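Local coordinates for peptidoglycan-recognition protein SD (PDB 2RKQ), which recognises bacterial peptidoglycan in Drosophila innate immunity and activates the Toll pathway, at residues E121-A126 with A130-G135; D117-L122 with Q159-W164; Q47-L52 with A101-F106; R109-E114 with Y155-Q160. All coordinates share one frame; numbering follows the deposited sequence.

Interaction 1 (E121-A126 with A130-G135)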
loop_
_atom_site.group_PDB
_atom_site.type_symbol
_atom_site.label_atom_id
_atom_site.label_comp_id
_atom_site.label_asym_id
_atom_site.label_seq_id
_atom_site.Cartn_x
_atom_site.Cartn_y
_atom_site.Cartn_z
ATOM N N GLU A 121 11.890 -1.578 4.436
ATOM C CA GLU A 121 12.666 -0.351 4.312
ATOM C C GLU A 121 11.732 0.848 4.214
ATOM O O GLU A 121 12.001 1.919 4.780
ATOM C CB GLU A 121 13.584 -0.420 3.079
ATOM C CG GLU A 121 14.713 -1.422 3.239
ATOM C CD GLU A 121 15.219 -1.981 1.930
ATOM O OE1 GLU A 121 14.933 -1.385 0.879
ATOM O OE2 GLU A 121 15.914 -3.033 1.963
ATOM N N LEU A 122 10.613 0.670 3.524
ATOM C CA LEU A 122 9.634 1.740 3.420
ATOM C C LEU A 122 9.023 2.116 4.760
ATOM O O LEU A 122 8.857 3.299 5.047
ATOM C CB LEU A 122 8.546 1.311 2.445
ATOM C CG LEU A 122 7.363 2.267 2.320
ATOM C CD1 LEU A 122 7.831 3.570 1.718
ATOM C CD2 LEU A 122 6.303 1.617 1.452
ATOM N N LEU A 123 8.688 1.122 5.586
ATOM C CA LEU A 123 8.144 1.416 6.897
ATOM C C LEU A 123 9.142 2.207 7.724
ATOM O O LEU A 123 8.786 3.198 8.357
ATOM C CB LEU A 123 7.738 0.127 7.612
ATOM C CG LEU A 123 6.500 -0.540 7.009
ATOM C CD1 LEU A 123 6.375 -1.985 7.462
ATOM C CD2 LEU A 123 5.249 0.282 7.354
ATOM N N GLU A 124 10.393 1.772 7.698
ATOM C CA GLU A 124 11.449 2.486 8.422
ATOM C C GLU A 124 11.552 3.923 7.935
ATOM O O GLU A 124 11.649 4.863 8.740
ATOM C CB GLU A 124 12.782 1.774 8.262
ATOM C CG GLU A 124 13.906 2.456 9.040
ATOM C CD GLU A 124 15.273 1.920 8.700
ATOM O OE1 GLU A 124 16.275 2.564 9.080
ATOM O OE2 GLU A 124 15.358 0.873 8.031
ATOM N N GLN A 125 11.524 4.086 6.617
ATOM C CA GLN A 125 11.611 5.407 6.025
ATOM C C GLN A 125 10.406 6.283 6.376
ATOM O O GLN A 125 10.552 7.460 6.671
ATOM C CB GLN A 125 11.733 5.255 4.520
ATOM C CG GLN A 125 11.774 6.566 3.770
ATOM C CD GLN A 125 12.307 6.369 2.380
ATOM O OE1 GLN A 125 11.549 6.354 1.399
ATOM N NE2 GLN A 125 13.603 6.153 2.284
ATOM N N ALA A 126 9.222 5.695 6.339
ATOM C CA ALA A 126 8.020 6.438 6.675
ATOM C C ALA A 126 8.081 6.951 8.116
ATOM O O ALA A 126 7.631 8.068 8.398
ATOM C CB ALA A 126 6.784 5.567 6.470
ATOM N N ALA A 130 8.436 11.059 9.325
ATOM C CA ALA A 130 7.248 11.519 10.068
ATOM C C ALA A 130 5.937 11.284 9.314
ATOM O O ALA A 130 4.970 12.016 9.502
ATOM C CB ALA A 130 7.374 13.007 10.449
ATOM N N GLN A 131 5.920 10.274 8.439
ATOM C CA GLN A 131 4.675 9.895 7.761
ATOM C C GLN A 131 3.914 8.901 8.621
ATOM O O GLN A 131 2.685 8.826 8.573
ATOM C CB GLN A 131 4.962 9.279 6.390
ATOM C CG GLN A 131 5.598 10.258 5.427
ATOM C CD GLN A 131 5.988 9.642 4.114
ATOM O OE1 GLN A 131 6.545 10.328 3.247
ATOM N NE2 GLN A 131 5.715 8.355 3.948
ATOM N N LEU A 132 4.673 8.155 9.423
ATOM C CA LEU A 132 4.152 7.087 10.248
ATOM C C LEU A 132 4.741 7.249 11.642
ATOM O O LEU A 132 5.924 7.542 11.776
ATOM C CB LEU A 132 4.595 5.758 9.631
ATOM C CG LEU A 132 4.083 4.444 10.223
ATOM C CD1 LEU A 132 2.556 4.290 10.162
ATOM C CD2 LEU A 132 4.770 3.283 9.505
ATOM N N VAL A 133 3.918 7.097 12.676
ATOM C CA VAL A 133 4.440 7.217 14.025
ATOM C C VAL A 133 5.408 6.084 14.312
ATOM O O VAL A 133 5.314 5.005 13.706
ATOM C CB VAL A 133 3.335 7.189 15.103
ATOM C CG1 VAL A 133 2.313 8.290 14.868
ATOM C CG2 VAL A 133 2.658 5.860 15.152
ATOM N N GLU A 134 6.345 6.315 15.228
ATOM C CA GLU A 134 7.283 5.268 15.563
ATOM C C GLU A 134 6.575 4.067 16.191
ATOM O O GLU A 134 6.836 2.921 15.816
ATOM C CB GLU A 134 8.381 5.793 16.487
ATOM C CG GLU A 134 9.483 4.761 16.726
ATOM C CD GLU A 134 10.459 5.161 17.808
ATOM O OE1 GLU A 134 10.025 5.752 18.814
ATOM O OE2 GLU A 134 11.653 4.833 17.632
ATOM N N GLY A 135 5.662 4.334 17.134
ATOM C CA GLY A 135 4.916 3.263 17.798
ATOM C C GLY A 135 3.691 2.903 16.988
ATOM O O GLY A 135 2.573 2.948 17.501
#
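Ala126 and Leu132 meet at the tight part of this contact, where the methyl of one packs on the first side-chain carbon of the other (CB to CB 3.8 Å). Two backbone N-H groups converge on the same carbonyl: Gln131 N reaches Ala126 O at 2.8 Å, and Leu132 N reaches Ala126 O at 3.1 Å. The two approaches differ. Gln131 N comes nearly in line with the carbonyl bond (C=O...N angle 160°), whereas Leu132 N stands well above the carbonyl plane, at 116° to the bond. Ala130 N is also near this oxygen, but its angle is too poor for a hydrogen bond; it bonds instead to Val127 O, and this bond with that of Gln131 N to Ala126 O defines a Schellman motif ending helix 113-128. Ala130, with its positive phi of 64°, is the C-prime residue, and the chain reverses there to enter strand 132-133. Beyond the motif the apolar packing runs on toward the sheet. With its CG anti to the backbone N, Leu132 brings CD2 to within 3.7 Å of Leu123 CD2. Both leucines also touch Ala29 of strand 26-33, and Leu123 touches Ile100 of strand 97-102, which places this half of the contact in the buried layer between helix and sheet. The other side is loose. Glu124 points away from 130-135 and forms a salt bridge with Lys128 on the outer surface of the helix. Val133 likewise points away from the helix, and at Glu134 and Gly135 the chain turns a corner among exposed residues.

Interaction 2 (D117-L122 with Q159-W164); sequences DAAKEL and QQWPNW
The indole of Trp161 carries the contact, with the aliphatic chain of Lys120 laid over one of its faces. Lys120 CG stands 4.2 Å from the centroid of the six-membered ring and 9° off the ring normal, which meets the geometry of a CH-pi contact. Farther along the chain, Lys120 CE comes to 3.4 Å from Trp161 NE1, toward the rim of the same face. Ala119 CB approaches the ring obliquely, 3.7 Å from CH2 of Trp161. The lysine is extended beyond CG, and its length crosses the indole at about a right angle. This carries the ammonium just beyond the NE1 edge of the indole, to a water that accepts from both residues: the water lies 2.9 Å from Lys120 NZ and 2.9 Å from Trp161 NE1. The indole N-H is thus satisfied by solvent although the residue itself is buried. Trp161 opens a type II beta turn that ends at Trp164, with Asn163, a predicted glycosylation site without sugar here, at positive phi. In the second flat group, Trp164, the indole has Gln159 CG over one face, and its NE1 bonds to Gln143. Trp161 also touches Leu138 of strand 136-140, while Ala119 rests on Ile71 of strand 69-71 and Phe102 of strand 97-102, so the loop after helix 152-158 wedges its tryptophan between helix 113-128 and the edge strand of the central sheet.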
loop_
_atom_site.group_PDB
_atom_site.type_symbol
_atom_site.label_atom_id
_atom_site.label_comp_id
_atom_site.label_asym_id
_atom_site.label_seq_id
_atom_site.Cartn_x
_atom_site.Cartn_y
_atom_site.Cartn_z
ATOM N N ASP A 117 11.670 -6.837 1.278
ATOM C CA ASP A 117 12.717 -5.927 1.771
ATOM C C ASP A 117 12.286 -4.483 1.589
ATOM O O ASP A 117 12.434 -3.668 2.486
ATOM C CB ASP A 117 14.023 -6.118 1.020
ATOM C CG ASP A 117 14.726 -7.409 1.369
ATOM O OD1 ASP A 117 14.367 -8.084 2.375
ATOM O OD2 ASP A 117 15.668 -7.728 0.623
ATOM N N ALA A 118 11.759 -4.179 0.404
ATOM C CA ALA A 118 11.319 -2.832 0.070
ATOM C C ALA A 118 10.244 -2.346 1.057
ATOM O O ALA A 118 10.294 -1.193 1.522
ATOM C CB ALA A 118 10.798 -2.801 -1.362
ATOM N N ALA A 119 9.295 -3.221 1.400
ATOM C CA ALA A 119 8.252 -2.864 2.371
ATOM C C ALA A 119 8.842 -2.547 3.744
ATOM O O ALA A 119 8.459 -1.569 4.369
ATOM C CB ALA A 119 7.221 -3.984 2.481
ATOM N N LYS A 120 9.773 -3.370 4.219
ATOM C CA LYS A 120 10.372 -3.113 5.542
ATOM C C LYS A 120 11.174 -1.814 5.530
ATOM O O LYS A 120 11.132 -1.031 6.487
ATOM C CB LYS A 120 11.250 -4.282 5.975
ATOM C CG LYS A 120 10.452 -5.551 6.127
ATOM C CD LYS A 120 11.337 -6.789 6.202
ATOM C CE LYS A 120 10.467 -8.025 6.238
ATOM N NZ LYS A 120 11.295 -9.270 6.272
ATOM N N GLU A 121 11.890 -1.578 4.436
ATOM C CA GLU A 121 12.666 -0.351 4.312
ATOM C C GLU A 121 11.732 0.848 4.214
ATOM O O GLU A 121 12.001 1.919 4.780
ATOM C CB GLU A 121 13.584 -0.420 3.079
ATOM C CG GLU A 121 14.713 -1.422 3.239
ATOM C CD GLU A 121 15.219 -1.981 1.930
ATOM O OE1 GLU A 121 14.933 -1.385 0.879
ATOM O OE2 GLU A 121 15.914 -3.033 1.963
ATOM N N LEU A 122 10.613 0.670 3.524
ATOM C CA LEU A 122 9.634 1.740 3.420
ATOM C C LEU A 122 9.023 2.116 4.760
ATOM O O LEU A 122 8.857 3.299 5.047
ATOM C CB LEU A 122 8.546 1.311 2.445
ATOM C CG LEU A 122 7.363 2.267 2.320
ATOM C CD1 LEU A 122 7.831 3.570 1.718
ATOM C CD2 LEU A 122 6.303 1.617 1.452
ATOM N N GLN A 159 2.390 -10.682 9.991
ATOM C CA GLN A 159 2.120 -10.921 11.416
ATOM C C GLN A 159 3.402 -11.096 12.208
ATOM O O GLN A 159 3.397 -10.988 13.438
ATOM C CB GLN A 159 1.277 -12.174 11.607
ATOM C CG GLN A 159 -0.161 -12.044 11.165
ATOM C CD GLN A 159 -0.944 -13.278 11.496
ATOM O OE1 GLN A 159 -1.827 -13.256 12.363
ATOM N NE2 GLN A 159 -0.613 -14.370 10.843
ATOM N N GLN A 160 4.487 -11.431 11.520
ATOM C CA GLN A 160 5.765 -11.623 12.193
ATOM C C GLN A 160 6.604 -10.356 12.293
ATOM O O GLN A 160 7.640 -10.349 12.977
ATOM C CB GLN A 160 6.624 -12.687 11.495
ATOM C CG GLN A 160 5.914 -13.999 11.255
ATOM C CD GLN A 160 6.693 -14.967 10.353
ATOM O OE1 GLN A 160 6.482 -16.182 10.415
ATOM N NE2 GLN A 160 7.580 -14.440 9.510
ATOM N N TRP A 161 6.190 -9.310 11.585
ATOM C CA TRP A 161 6.941 -8.070 11.552
ATOM C C TRP A 161 6.767 -7.260 12.826
ATOM O O TRP A 161 5.754 -7.387 13.525
ATOM C CB TRP A 161 6.480 -7.207 10.375
ATOM C CG TRP A 161 6.799 -7.764 9.028
ATOM C CD1 TRP A 161 7.330 -8.991 8.732
ATOM C CD2 TRP A 161 6.540 -7.120 7.782
ATOM N NE1 TRP A 161 7.446 -9.134 7.362
ATOM C CE2 TRP A 161 6.958 -8.004 6.758
ATOM C CE3 TRP A 161 5.997 -5.875 7.428
ATOM C CZ2 TRP A 161 6.851 -7.680 5.401
ATOM C CZ3 TRP A 161 5.890 -5.550 6.075
ATOM C CH2 TRP A 161 6.311 -6.457 5.083
ATOM N N PRO A 162 7.746 -6.386 13.117
ATOM C CA PRO A 162 7.615 -5.499 14.256
ATOM C C PRO A 162 6.328 -4.691 14.187
ATOM O O PRO A 162 5.903 -4.249 13.107
ATOM C CB PRO A 162 8.830 -4.583 14.136
ATOM C CG PRO A 162 9.827 -5.358 13.325
ATOM C CD PRO A 162 9.019 -6.203 12.396
ATOM N N ASN A 163 5.699 -4.561 15.348
ATOM C CA ASN A 163 4.513 -3.735 15.539
ATOM C C ASN A 163 3.230 -4.313 14.979
ATOM O O ASN A 163 2.202 -3.648 15.007
ATOM C CB ASN A 163 4.712 -2.318 15.004
ATOM C CG ASN A 163 5.636 -1.509 15.858
ATOM O OD1 ASN A 163 5.775 -1.753 17.055
ATOM N ND2 ASN A 163 6.257 -0.510 15.254
ATOM N N TRP A 164 3.264 -5.548 14.479
ATOM C CA TRP A 164 2.011 -6.159 14.103
ATOM C C TRP A 164 1.097 -6.225 15.319
ATOM O O TRP A 164 1.535 -6.589 16.422
ATOM C CB TRP A 164 2.190 -7.542 13.485
ATOM C CG TRP A 164 0.843 -8.108 13.150
ATOM C CD1 TRP A 164 0.033 -7.737 12.101
ATOM C CD2 TRP A 164 0.113 -9.093 13.892
ATOM N NE1 TRP A 164 -1.156 -8.447 12.149
ATOM C CE2 TRP A 164 -1.129 -9.279 13.237
ATOM C CE3 TRP A 164 0.381 -9.827 15.054
ATOM C CZ2 TRP A 164 -2.096 -10.180 13.695
ATOM C CZ3 TRP A 164 -0.583 -10.730 15.514
ATOM C CH2 TRP A 164 -1.808 -10.893 14.831
HETATM O O HOH W 1 9.153 -11.154 6.070
#

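Interaction 3 (Q47-L52 with A101-F106); sequences QHMRNL and AFIGNF. Unlike the reference sequence in segment 47-52: Arg50 (reference Gln).
Ile103 presents its two branches to neighbouring residues of helix 42-58, overlapping His48 with one and Met49 with the other. The methyl CG2 lies 4.0 Å from His48 ND1, approaching the imidazole obliquely. The longer branch ends at CD1, which is 3.9 Å from Met49 SD, and here the two side chains cross at about a right angle. The fork follows from chi1 of Ile103 (-60°), which sets CG1 beside the backbone N and CG2 anti to it. Bent at chi2 and chi3, Met49 holds SD out from the helix, where it meets CD1 of Ile103. No hydrogen bond joins the segments, and the contact buries a modest 139 Å². Just after Ile103, the backbone passes through Gly104 at phi 128°, and its N-H is held by Thr34 OG1. Phe102 turns to the other side of the sheet, where it meets Ala115 and Leu116 of helix 113-128. One strand end therefore touches helices on both faces of a mixed central sheet, the layered alpha/beta build of the peptidoglycan-recognition and type 2 amidase domain; in this family the helix equivalent to 42-58 commonly borders the ligand groove.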
loop_
_atom_site.group_PDB
_atom_site.type_symbol
_atom_site.label_atom_id
_atom_site.label_comp_id
_atom_site.label_asym_id
_atom_site.label_seq_id
_atom_site.Cartn_x
_atom_site.Cartn_y
_atom_site.Cartn_z
ATOM N N GLN A 47 3.204 -0.332 -15.751
ATOM C CA GLN A 47 1.936 -0.442 -16.450
ATOM C C GLN A 47 0.844 -0.923 -15.508
ATOM O O GLN A 47 -0.295 -0.442 -15.570
ATOM C CB GLN A 47 2.041 -1.363 -17.658
ATOM C CG GLN A 47 0.782 -1.323 -18.558
ATOM C CD GLN A 47 0.401 0.101 -19.004
ATOM O OE1 GLN A 47 -0.693 0.599 -18.696
ATOM N NE2 GLN A 47 1.311 0.769 -19.702
ATOM N N HIS A 48 1.182 -1.852 -14.619
ATOM C CA HIS A 48 0.215 -2.314 -13.627
ATOM C C HIS A 48 -0.212 -1.162 -12.730
ATOM O O HIS A 48 -1.377 -1.071 -12.344
ATOM C CB HIS A 48 0.802 -3.450 -12.785
ATOM C CG HIS A 48 0.756 -4.779 -13.474
ATOM N ND1 HIS A 48 0.459 -5.954 -12.816
ATOM C CD2 HIS A 48 0.963 -5.116 -14.768
ATOM C CE1 HIS A 48 0.486 -6.957 -13.677
ATOM N NE2 HIS A 48 0.796 -6.477 -14.865
ATOM N N MET A 49 0.722 -0.271 -12.416
ATOM C CA MET A 49 0.379 0.912 -11.624
ATOM C C MET A 49 -0.671 1.775 -12.327
ATOM O O MET A 49 -1.675 2.158 -11.724
ATOM C CB MET A 49 1.623 1.760 -11.335
ATOM C CG MET A 49 2.539 1.202 -10.245
ATOM S SD MET A 49 1.726 1.235 -8.636
ATOM C CE MET A 49 1.456 2.981 -8.448
ATOM N N ARG A 50 -0.441 2.079 -13.598
ATOM C CA ARG A 50 -1.414 2.876 -14.336
ATOM C C ARG A 50 -2.736 2.144 -14.492
ATOM O O ARG A 50 -3.806 2.753 -14.363
ATOM C CB ARG A 50 -0.858 3.299 -15.686
ATOM C CG ARG A 50 0.261 4.321 -15.550
ATOM C CD ARG A 50 0.739 4.797 -16.890
ATOM N NE ARG A 50 1.398 3.741 -17.647
ATOM C CZ ARG A 50 2.666 3.373 -17.485
ATOM N NH1 ARG A 50 3.426 3.959 -16.581
ATOM N NH2 ARG A 50 3.169 2.405 -18.228
ATOM N N ASN A 51 -2.686 0.839 -14.734
ATOM C CA ASN A 51 -3.914 0.077 -14.905
ATOM C C ASN A 51 -4.720 0.034 -13.620
ATOM O O ASN A 51 -5.943 0.156 -13.650
ATOM C CB ASN A 51 -3.628 -1.330 -15.426
ATOM C CG ASN A 51 -3.095 -1.323 -16.841
ATOM O OD1 ASN A 51 -3.145 -0.310 -17.529
ATOM N ND2 ASN A 51 -2.569 -2.463 -17.280
ATOM N N LEU A 52 -4.043 -0.116 -12.488
ATOM C CA LEU A 52 -4.732 -0.099 -11.209
ATOM C C LEU A 52 -5.328 1.269 -10.927
ATOM O O LEU A 52 -6.484 1.367 -10.514
ATOM C CB LEU A 52 -3.816 -0.509 -10.060
ATOM C CG LEU A 52 -4.549 -0.625 -8.723
ATOM C CD1 LEU A 52 -5.694 -1.653 -8.763
ATOM C CD2 LEU A 52 -3.557 -0.958 -7.630
ATOM N N ALA A 101 0.264 -1.444 -0.615
ATOM C CA ALA A 101 -0.224 -2.635 -1.313
ATOM C C ALA A 101 0.874 -3.275 -2.121
ATOM O O ALA A 101 1.574 -2.604 -2.885
ATOM C CB ALA A 101 -1.409 -2.295 -2.222
ATOM N N PHE A 102 1.043 -4.579 -1.933
ATOM C CA PHE A 102 1.923 -5.324 -2.797
ATOM C C PHE A 102 1.167 -5.643 -4.070
ATOM O O PHE A 102 0.015 -6.119 -4.038
ATOM C CB PHE A 102 2.321 -6.632 -2.130
ATOM C CG PHE A 102 3.361 -6.494 -1.052
ATOM C CD1 PHE A 102 3.035 -5.978 0.198
ATOM C CD2 PHE A 102 4.666 -6.944 -1.283
ATOM C CE1 PHE A 102 3.996 -5.877 1.189
ATOM C CE2 PHE A 102 5.639 -6.853 -0.291
ATOM C CZ PHE A 102 5.304 -6.330 0.946
ATOM N N ILE A 103 1.824 -5.380 -5.190
ATOM C CA ILE A 103 1.211 -5.671 -6.480
ATOM C C ILE A 103 1.306 -7.175 -6.708
ATOM O O ILE A 103 2.408 -7.750 -6.680
ATOM C CB ILE A 103 1.896 -4.919 -7.632
ATOM C CG1 ILE A 103 1.801 -3.398 -7.393
ATOM C CG2 ILE A 103 1.259 -5.357 -8.973
ATOM C CD1 ILE A 103 2.652 -2.555 -8.323
ATOM N N GLY A 104 0.141 -7.784 -6.923
ATOM C CA GLY A 104 0.037 -9.228 -7.123
ATOM C C GLY A 104 -0.977 -9.871 -6.209
ATOM O O GLY A 104 -1.719 -9.183 -5.510
ATOM N N ASN A 105 -0.995 -11.206 -6.214
ATOM C CA ASN A 105 -1.913 -11.958 -5.391
ATOM C C ASN A 105 -1.113 -12.920 -4.539
ATOM O O ASN A 105 -0.449 -13.831 -5.052
ATOM C CB ASN A 105 -2.946 -12.711 -6.230
ATOM C CG ASN A 105 -4.041 -13.311 -5.372
ATOM O OD1 ASN A 105 -3.770 -14.055 -4.426
ATOM N ND2 ASN A 105 -5.276 -12.954 -5.668
ATOM N N PHE A 106 -1.179 -12.708 -3.234
ATOM C CA PHE A 106 -0.310 -13.436 -2.317
ATOM C C PHE A 106 -1.086 -14.314 -1.361
ATOM O O PHE A 106 -0.694 -14.523 -0.214
ATOM C CB PHE A 106 0.642 -12.434 -1.658
ATOM C CG PHE A 106 1.399 -11.659 -2.668
ATOM C CD1 PHE A 106 1.084 -10.331 -2.953
ATOM C CD2 PHE A 106 2.341 -12.305 -3.451
ATOM C CE1 PHE A 106 1.762 -9.659 -3.960
ATOM C CE2 PHE A 106 3.015 -11.651 -4.449
ATOM C CZ PHE A 106 2.727 -10.320 -4.715
#

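Interaction 4 (R109-E114 with Y155-Q160)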
loop_
_atom_site.group_PDB
_atom_site.type_symbol
_atom_site.label_atom_id
_atom_site.label_comp_id
_atom_site.label_asym_id
_atom_site.label_seq_id
_atom_site.Cartn_x
_atom_site.Cartn_y
_atom_site.Cartn_z
ATOM N N ARG A 109 1.295 -17.775 -2.425
ATOM C CA ARG A 109 2.728 -17.638 -2.348
ATOM C C ARG A 109 3.050 -16.241 -1.848
ATOM O O ARG A 109 2.250 -15.311 -2.038
ATOM C CB ARG A 109 3.367 -17.896 -3.716
ATOM C CG ARG A 109 3.150 -16.812 -4.741
ATOM C CD ARG A 109 3.798 -17.174 -6.087
ATOM N NE ARG A 109 5.262 -17.191 -6.041
ATOM C CZ ARG A 109 6.037 -17.740 -6.973
ATOM N NH1 ARG A 109 5.492 -18.331 -8.038
ATOM N NH2 ARG A 109 7.358 -17.706 -6.841
ATOM N N ALA A 110 4.199 -16.113 -1.196
ATOM C CA ALA A 110 4.688 -14.828 -0.688
ATOM C C ALA A 110 5.189 -13.943 -1.819
ATOM O O ALA A 110 5.597 -14.445 -2.874
ATOM C CB ALA A 110 5.811 -15.055 0.315
ATOM N N PRO A 111 5.181 -12.611 -1.601
ATOM C CA PRO A 111 5.881 -11.719 -2.514
ATOM C C PRO A 111 7.371 -12.081 -2.578
ATOM O O PRO A 111 7.892 -12.769 -1.674
ATOM C CB PRO A 111 5.726 -10.345 -1.849
ATOM C CG PRO A 111 4.476 -10.469 -0.999
ATOM C CD PRO A 111 4.534 -11.878 -0.490
ATOM N N ASN A 112 8.029 -11.594 -3.624
ATOM C CA ASN A 112 9.472 -11.749 -3.805
ATOM C C ASN A 112 10.229 -11.111 -2.646
ATOM O O ASN A 112 9.767 -10.127 -2.065
ATOM C CB ASN A 112 9.905 -11.076 -5.119
ATOM C CG ASN A 112 9.286 -11.719 -6.347
ATOM O OD1 ASN A 112 8.843 -12.873 -6.314
ATOM N ND2 ASN A 112 9.275 -10.990 -7.446
ATOM N N LYS A 113 11.406 -11.641 -2.332
ATOM C CA LYS A 113 12.229 -11.074 -1.267
ATOM C C LYS A 113 12.468 -9.584 -1.469
ATOM O O LYS A 113 12.406 -8.818 -0.503
ATOM C CB LYS A 113 13.576 -11.805 -1.136
ATOM C CG LYS A 113 14.566 -11.100 -0.207
ATOM C CD LYS A 113 15.905 -11.793 -0.173
ATOM C CE LYS A 113 16.812 -11.171 0.858
ATOM N NZ LYS A 113 17.337 -9.837 0.457
ATOM N N GLU A 114 12.745 -9.164 -2.705
ATOM C CA GLU A 114 13.017 -7.748 -2.970
ATOM C C GLU A 114 11.825 -6.882 -2.594
ATOM O O GLU A 114 11.995 -5.773 -2.109
ATOM C CB GLU A 114 13.371 -7.511 -4.427
ATOM C CG GLU A 114 14.732 -8.035 -4.801
ATOM C CD GLU A 114 14.702 -9.516 -5.025
ATOM O OE1 GLU A 114 13.590 -10.055 -5.288
ATOM O OE2 GLU A 114 15.787 -10.145 -4.939
ATOM N N TYR A 155 -0.074 -12.234 4.573
ATOM C CA TYR A 155 -0.556 -11.949 5.924
ATOM C C TYR A 155 0.258 -12.685 6.981
ATOM O O TYR A 155 0.648 -12.090 7.981
ATOM C CB TYR A 155 -2.033 -12.291 6.066
ATOM C CG TYR A 155 -2.615 -11.880 7.394
ATOM C CD1 TYR A 155 -3.057 -12.845 8.300
ATOM C CD2 TYR A 155 -2.688 -10.534 7.763
ATOM C CE1 TYR A 155 -3.595 -12.477 9.526
ATOM C CE2 TYR A 155 -3.229 -10.157 8.987
ATOM C CZ TYR A 155 -3.671 -11.140 9.857
ATOM O OH TYR A 155 -4.206 -10.771 11.074
ATOM N N ALA A 156 0.581 -13.947 6.718
ATOM C CA ALA A 156 1.373 -14.737 7.678
ATOM C C ALA A 156 2.739 -14.113 7.937
ATOM O O ALA A 156 3.270 -14.168 9.059
ATOM C CB ALA A 156 1.546 -16.134 7.172
ATOM N N LEU A 157 3.310 -13.524 6.891
ATOM C CA LEU A 157 4.603 -12.873 7.006
ATOM C C LEU A 157 4.499 -11.583 7.820
ATOM O O LEU A 157 5.288 -11.366 8.755
ATOM C CB LEU A 157 5.199 -12.592 5.619
ATOM C CG LEU A 157 5.612 -13.802 4.784
ATOM C CD1 LEU A 157 6.085 -13.311 3.411
ATOM C CD2 LEU A 157 6.713 -14.609 5.498
ATOM N N ILE A 158 3.524 -10.736 7.478
ATOM C CA ILE A 158 3.438 -9.440 8.156
ATOM C C ILE A 158 3.106 -9.612 9.640
ATOM O O ILE A 158 3.517 -8.804 10.462
ATOM C CB ILE A 158 2.487 -8.422 7.454
ATOM C CG1 ILE A 158 1.030 -8.835 7.560
ATOM C CG2 ILE A 158 2.886 -8.235 6.010
ATOM C CD1 ILE A 158 0.217 -7.971 8.467
ATOM N N GLN A 159 2.390 -10.682 9.991
ATOM C CA GLN A 159 2.120 -10.921 11.416
ATOM C C GLN A 159 3.402 -11.096 12.208
ATOM O O GLN A 159 3.397 -10.988 13.438
ATOM C CB GLN A 159 1.277 -12.174 11.607
ATOM C CG GLN A 159 -0.161 -12.044 11.165
ATOM C CD GLN A 159 -0.944 -13.278 11.496
ATOM O OE1 GLN A 159 -1.827 -13.256 12.363
ATOM N NE2 GLN A 159 -0.613 -14.370 10.843
ATOM N N GLN A 160 4.487 -11.431 11.520
ATOM C CA GLN A 160 5.765 -11.623 12.193
ATOM C C GLN A 160 6.604 -10.356 12.293
ATOM O O GLN A 160 7.640 -10.349 12.977
ATOM C CB GLN A 160 6.624 -12.687 11.495
ATOM C CG GLN A 160 5.914 -13.999 11.255
ATOM C CD GLN A 160 6.693 -14.967 10.353
ATOM O OE1 GLN A 160 6.482 -16.182 10.415
ATOM N NE2 GLN A 160 7.580 -14.440 9.510
#
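The torsions of Leu157 extend one of its methyls toward Ala110: chi1 of -67° sets CG anti to the carbonyl carbon, and chi2 of 176° sends CD1 straight on from the backbone. In the amidase-type fold of this protein, the contact joins short helix 152-158 to the loop that leads into helix 113-128. The main touch is methyl to methyl, with Leu157 CD1 3.6 Å from Ala110 CB. The other branch of the leucine contributes little, since Leu157 CD2 remains 5.3 Å from Ala110 CB. Pro111 adds a longer apolar approach, its CD lying 4.4 Å from Leu157 CD1. The CA atoms of Ala110 and Leu157 are 7.9 Å apart, the shortest such separation between the segments, so side chains fill the gap, and no hydrogen bond crosses it. The segments bury just 70 Å² against each other; Ala110 and Leu157 remain partly exposed, whereas Pro111 is buried. On its inner side the patch continues into the core: Leu157 and Pro111 both touch Leu116 of helix 113-128, and Pro111 also packs on Phe106. Asn112 occupies the N-cap position without a capping bond from its side chain; its amide ND2 donates instead to Gly73 O. Lys113, the first residue of the helix, pairs with Asp117 one turn later in a salt bridge. On the partner side, Gln159 N lies 3.0 Å from Tyr155 O in a backbone hydrogen bond. The side chain of Gln159 folds back over that same residue, placing its CG above one face of the Tyr155 ring, toward the rim.

How the interactions relate
From the N terminus, interaction 3 closes first, joining helix 42-58 to the end of strand 97-102 over 48 intervening residues. It is complete before the others open. Interaction 4 then starts at 109-114 and interaction 2 at 117-122; they close in the same order, at 155-160 and 159-164, so their spans cross. Interaction 1 is a local reversal at the end of helix 113-128 and falls within the span of interaction 4. It shares Glu121 and Leu122 with interaction 2, and Leu123 touches Trp161 between them. Phe102 of interaction 3 also touches Pro111 of interaction 4, so these two contacts meet in space. Together the contacts tie both helical layers and the C-terminal region to the central sheet.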